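Local coordinates for hypothetical protein Atu0492 (Agrobacterium tumefaciens, PDB 2GMY) that is of unknown function but belongs to the carboxymuconolactone decarboxylase family and is probably an AhpD-like antioxidant defence protein, at residues A20-N23 with Y24-S28; I136-G139 with F140-Q143. One frame throughout, in Å; residues are numbered along the deposited sequence.

How the contacts relate
Both contacts lie where a helix of this all-helical chain runs out. Contact 1 covers the last turns of helix 12-26, and contact 2 the end of helix 117-139 with the loop behind it. They are separate sites: their centres lie about 21 Å apart and their nearest atoms about 9 Å. Helix 117-139 connects them. Leu21 and Val25 of contact 1 pack on its middle, and contact 2 holds its last turn and the loop that follows. Both also touch the second subunit, so each helix end takes part in the assembly. Contact 2 packs against Cys48, which opens a Cys-X-X-Cys sequence like the redox motif of AhpD proteins, so it probably borders a redox site.

Contact 1 of 2, residues A20-N23 with Y24-S28; sequences ALEN and YVQSS
Residues 20-23 and 24-26 are successive parts of helix 12-26, joined by regular i to i+4 backbone bonds. Tyr24 N donates to Ala20 O, Val25 N to Leu21 O and Gln26 N to Glu22 O. The last of these is fairly straight, with an N-H...O angle of 168°. Ser27 is the first residue to leave helical geometry, yet its N still reaches Asn23 O at 3.2 Å. Ser27 OG donates to Asn23 O as well, at 2.9 Å. The two donors come from opposite faces of the carbonyl plane. A chi1 of 53° sets OG between its own N and carbonyl carbon, and so turns it back onto the helix. One residue on, Ser28 OG donates to Val25 O at 2.8 Å, and Ser28 N shares that acceptor.

Along the flank, Glu22 and Gln26, one turn apart, cross at an angle and bring their ends together. Their carboxylate and amide planes are only 16° from parallel. The bond from Gln26 NE2 to Glu22 OE2 is weak and bent, at 3.1 Å. Both chains bend at chi2 to meet. The stronger partner of OE2 is Lys39, through a salt bridge, while OE1 accepts from Trp133 NE1. Leu21 and Val25 turn to helix 117-139, packing on Val125 and on Ala126 and Ala129. Leu21 and Tyr24 also pack on Ala17 and Ala14 of the second subunit.

The two serine hydroxyls thus give second donors to carbonyls of the final turn. The Glu22 carboxylate is held at both oxygens, which probably favours its charged form.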
loop_
_atom_site.group_PDB
_atom_site.type_symbol
_atom_site.label_atom_id
_atom_site.label_comp_id
_atom_site.label_asym_id
_atom_site.label_seq_id
_atom_site.Cartn_x
_atom_site.Cartn_y
_atom_site.Cartn_z
ATOM N N ALA A 20 -6.545 -28.206 18.667
ATOM C CA ALA A 20 -7.941 -28.657 18.612
ATOM C C ALA A 20 -8.661 -28.057 17.401
ATOM O O ALA A 20 -9.434 -28.740 16.714
ATOM C CB ALA A 20 -8.675 -28.343 19.907
ATOM N N LEU A 21 -8.396 -26.781 17.127
ATOM C CA LEU A 21 -9.005 -26.148 15.953
ATOM C C LEU A 21 -8.487 -26.792 14.671
ATOM O O LEU A 21 -9.262 -27.063 13.740
ATOM C CB LEU A 21 -8.756 -24.638 15.940
ATOM C CG LEU A 21 -9.340 -23.877 14.741
ATOM C CD1 LEU A 21 -10.839 -24.113 14.567
ATOM C CD2 LEU A 21 -9.036 -22.383 14.879
ATOM N N GLU A 22 -7.180 -27.045 14.633
ATOM C CA GLU A 22 -6.558 -27.743 13.508
ATOM C C GLU A 22 -7.195 -29.121 13.276
ATOM O O GLU A 22 -7.498 -29.500 12.144
ATOM C CB GLU A 22 -5.058 -27.882 13.766
ATOM C CG GLU A 22 -4.267 -28.543 12.641
ATOM C CD GLU A 22 -4.341 -27.767 11.331
ATOM O OE1 GLU A 22 -4.374 -26.523 11.369
ATOM O OE2 GLU A 22 -4.379 -28.422 10.270
ATOM N N ASN A 23 -7.421 -29.858 14.365
ATOM C CA ASN A 23 -8.080 -31.154 14.283
ATOM C C ASN A 23 -9.495 -31.043 13.704
ATOM O O ASN A 23 -9.909 -31.894 12.915
ATOM C CB ASN A 23 -8.088 -31.792 15.677
ATOM C CG ASN A 23 -8.608 -33.217 15.673
ATOM O OD1 ASN A 23 -8.419 -33.980 14.716
ATOM N ND2 ASN A 23 -9.282 -33.586 16.758
ATOM N N TYR A 24 -10.236 -29.995 14.077
ATOM C CA TYR A 24 -11.529 -29.782 13.442
ATOM C C TYR A 24 -11.370 -29.630 11.926
ATOM O O TYR A 24 -12.067 -30.291 11.157
ATOM C CB TYR A 24 -12.317 -28.591 13.991
ATOM C CG TYR A 24 -13.449 -28.312 13.046
ATOM C CD1 TYR A 24 -14.540 -29.174 12.981
ATOM C CD2 TYR A 24 -13.380 -27.252 12.131
ATOM C CE1 TYR A 24 -15.556 -28.977 12.067
ATOM C CE2 TYR A 24 -14.402 -27.042 11.206
ATOM C CZ TYR A 24 -15.480 -27.911 11.183
ATOM O OH TYR A 24 -16.497 -27.716 10.280
ATOM N N VAL A 25 -10.468 -28.748 11.509
ATOM C CA VAL A 25 -10.301 -28.469 10.079
ATOM C C VAL A 25 -10.020 -29.765 9.330
ATOM O O VAL A 25 -10.672 -30.061 8.325
ATOM C CB VAL A 25 -9.186 -27.446 9.812
ATOM C CG1 VAL A 25 -8.967 -27.300 8.300
ATOM C CG2 VAL A 25 -9.564 -26.087 10.436
ATOM N N GLN A 26 -9.079 -30.549 9.861
ATOM C CA GLN A 26 -8.667 -31.805 9.244
ATOM C C GLN A 26 -9.803 -32.806 9.057
ATOM O O GLN A 26 -9.827 -33.536 8.069
ATOM C CB GLN A 26 -7.538 -32.449 10.056
ATOM C CG GLN A 26 -6.216 -31.719 9.913
ATOM C CD GLN A 26 -5.852 -31.465 8.459
ATOM O OE1 GLN A 26 -5.698 -32.399 7.665
ATOM N NE2 GLN A 26 -5.729 -30.195 8.100
ATOM N N SER A 27 -10.742 -32.848 9.991
ATOM C CA SER A 27 -11.796 -33.851 9.891
ATOM C C SER A 27 -13.132 -33.228 9.514
ATOM O O SER A 27 -14.190 -33.850 9.680
ATOM C CB SER A 27 -11.914 -34.643 11.189
ATOM O OG SER A 27 -12.050 -33.775 12.292
ATOM N N SER A 28 -13.082 -32.008 8.981
ATOM C CA SER A 28 -14.300 -31.259 8.690
ATOM C C SER A 28 -15.130 -31.824 7.541
ATOM O O SER A 28 -16.326 -31.542 7.450
ATOM C CB SER A 28 -13.961 -29.798 8.382
ATOM O OG SER A 28 -13.251 -29.720 7.163
#

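Contact 2 of 2, residues I136-G139 with F140-Q143; sequences IAVG and FRSQ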
loop_
_atom_site.group_PDB
_atom_site.type_symbol
_atom_site.label_atom_id
_atom_site.label_comp_id
_atom_site.label_asym_id
_atom_site.label_seq_id
_atom_site.Cartn_x
_atom_site.Cartn_y
_atom_site.Cartn_z
ATOM N N ILE A 136 1.602 -17.283 14.615
ATOM C CA ILE A 136 2.408 -17.940 15.637
ATOM C C ILE A 136 3.808 -18.240 15.109
ATOM O O ILE A 136 4.804 -17.900 15.754
ATOM C CB ILE A 136 1.716 -19.229 16.141
ATOM C CG1 ILE A 136 0.429 -18.860 16.891
ATOM C CG2 ILE A 136 2.653 -20.064 17.029
ATOM C CD1 ILE A 136 -0.531 -20.043 17.099
ATOM N N ALA A 137 3.890 -18.857 13.936
ATOM C CA ALA A 137 5.198 -19.267 13.400
ATOM C C ALA A 137 6.084 -18.077 13.032
ATOM O O ALA A 137 7.273 -18.055 13.353
ATOM C CB ALA A 137 5.033 -20.189 12.227
ATOM N N VAL A 138 5.518 -17.093 12.345
ATOM C CA VAL A 138 6.315 -15.917 12.003
ATOM C C VAL A 138 6.606 -15.113 13.275
ATOM O O VAL A 138 7.748 -14.692 13.517
ATOM C CB VAL A 138 5.628 -15.062 10.919
ATOM C CG1 VAL A 138 6.430 -13.794 10.634
ATOM C CG2 VAL A 138 5.468 -15.876 9.642
ATOM N N GLY A 139 5.572 -14.917 14.090
ATOM C CA GLY A 139 5.713 -14.215 15.357
ATOM C C GLY A 139 6.820 -14.759 16.245
ATOM O O GLY A 139 7.552 -13.986 16.873
ATOM N N PHE A 140 6.968 -16.081 16.286
ATOM C CA PHE A 140 7.983 -16.693 17.160
ATOM C C PHE A 140 9.210 -17.193 16.393
ATOM O O PHE A 140 10.047 -17.917 16.945
ATOM C CB PHE A 140 7.354 -17.797 18.020
ATOM C CG PHE A 140 6.226 -17.297 18.906
ATOM C CD1 PHE A 140 6.267 -16.015 19.447
ATOM C CD2 PHE A 140 5.133 -18.104 19.189
ATOM C CE1 PHE A 140 5.227 -15.539 20.253
ATOM C CE2 PHE A 140 4.093 -17.643 20.004
ATOM C CZ PHE A 140 4.143 -16.359 20.536
ATOM N N ARG A 141 9.305 -16.801 15.125
ATOM C CA ARG A 141 10.422 -17.174 14.260
ATOM C C ARG A 141 10.715 -18.688 14.226
ATOM O O ARG A 141 11.884 -19.102 14.280
ATOM C CB ARG A 141 11.687 -16.381 14.655
ATOM C CG ARG A 141 11.585 -14.855 14.459
ATOM C CD ARG A 141 11.521 -14.482 12.983
ATOM N NE ARG A 141 11.693 -13.049 12.707
ATOM C CZ ARG A 141 10.695 -12.210 12.430
ATOM N NH1 ARG A 141 9.436 -12.643 12.418
ATOM N NH2 ARG A 141 10.947 -10.927 12.164
ATOM N N SER A 142 9.664 -19.501 14.101
ATOM C CA SER A 142 9.823 -20.954 13.983
ATOM C C SER A 142 10.680 -21.281 12.766
ATOM O O SER A 142 10.524 -20.669 11.715
ATOM C CB SER A 142 8.459 -21.643 13.890
ATOM O OG SER A 142 7.666 -21.298 15.008
ATOM N N GLN A 143 11.588 -22.248 12.926
ATOM C CA GLN A 143 12.553 -22.621 11.882
ATOM C C GLN A 143 12.218 -23.989 11.277
ATOM O O GLN A 143 12.183 -24.988 11.995
ATOM C CB GLN A 143 13.974 -22.662 12.479
ATOM C CG GLN A 143 14.449 -21.334 13.066
ATOM C CD GLN A 143 14.629 -20.262 12.003
ATOM O OE1 GLN A 143 15.382 -20.443 11.043
ATOM N NE2 GLN A 143 13.926 -19.142 12.164
#
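A Schellman motif ends helix 117-139 here, with Arg141 as the C-prime residue. Ser142 N donates to Ala137 O at 2.9 Å, in the carbonyl plane, and Arg141 N donates to Val138 O at 3.1 Å. The positive phi of Arg141, 51°, lets the chain turn back for both bonds. Just before it, Phe140 N closes a last helical bond to Ile136 O.

Val138 O has a second donor in Arg141 NH1, at 2.9 Å. NH1 and the backbone N reach this oxygen from opposite faces of its plane. The arginine chain bends at chi2, -68°, which brings the guanidinium back over the helix end with Val138 O near its edge. Arg141 NH1 also passes 3.7 Å from Val138 CG1. The strongest polar partner of Arg141 is Gly102 of the second subunit, whose O accepts from NH1.

The Phe140 ring lies beside Ile136, with CD2 3.8 Å from Ile136 CG2; the two side chains cross at a slant. Phe140 also packs on Ile5 and on Thr124 of the second subunit. Ser142 OG lies 3.6 Å from Ala137 CA, and both residues touch Phe50. Further out, Gln143 NE2 donates to Arg141 O at 2.9 Å, with a nearly straight N-H...O angle of 167°.

The paired 6→1 and 5→2 backbone bonds, with a left-handed residue between helix and tail, are the signature of a Schellman C-cap.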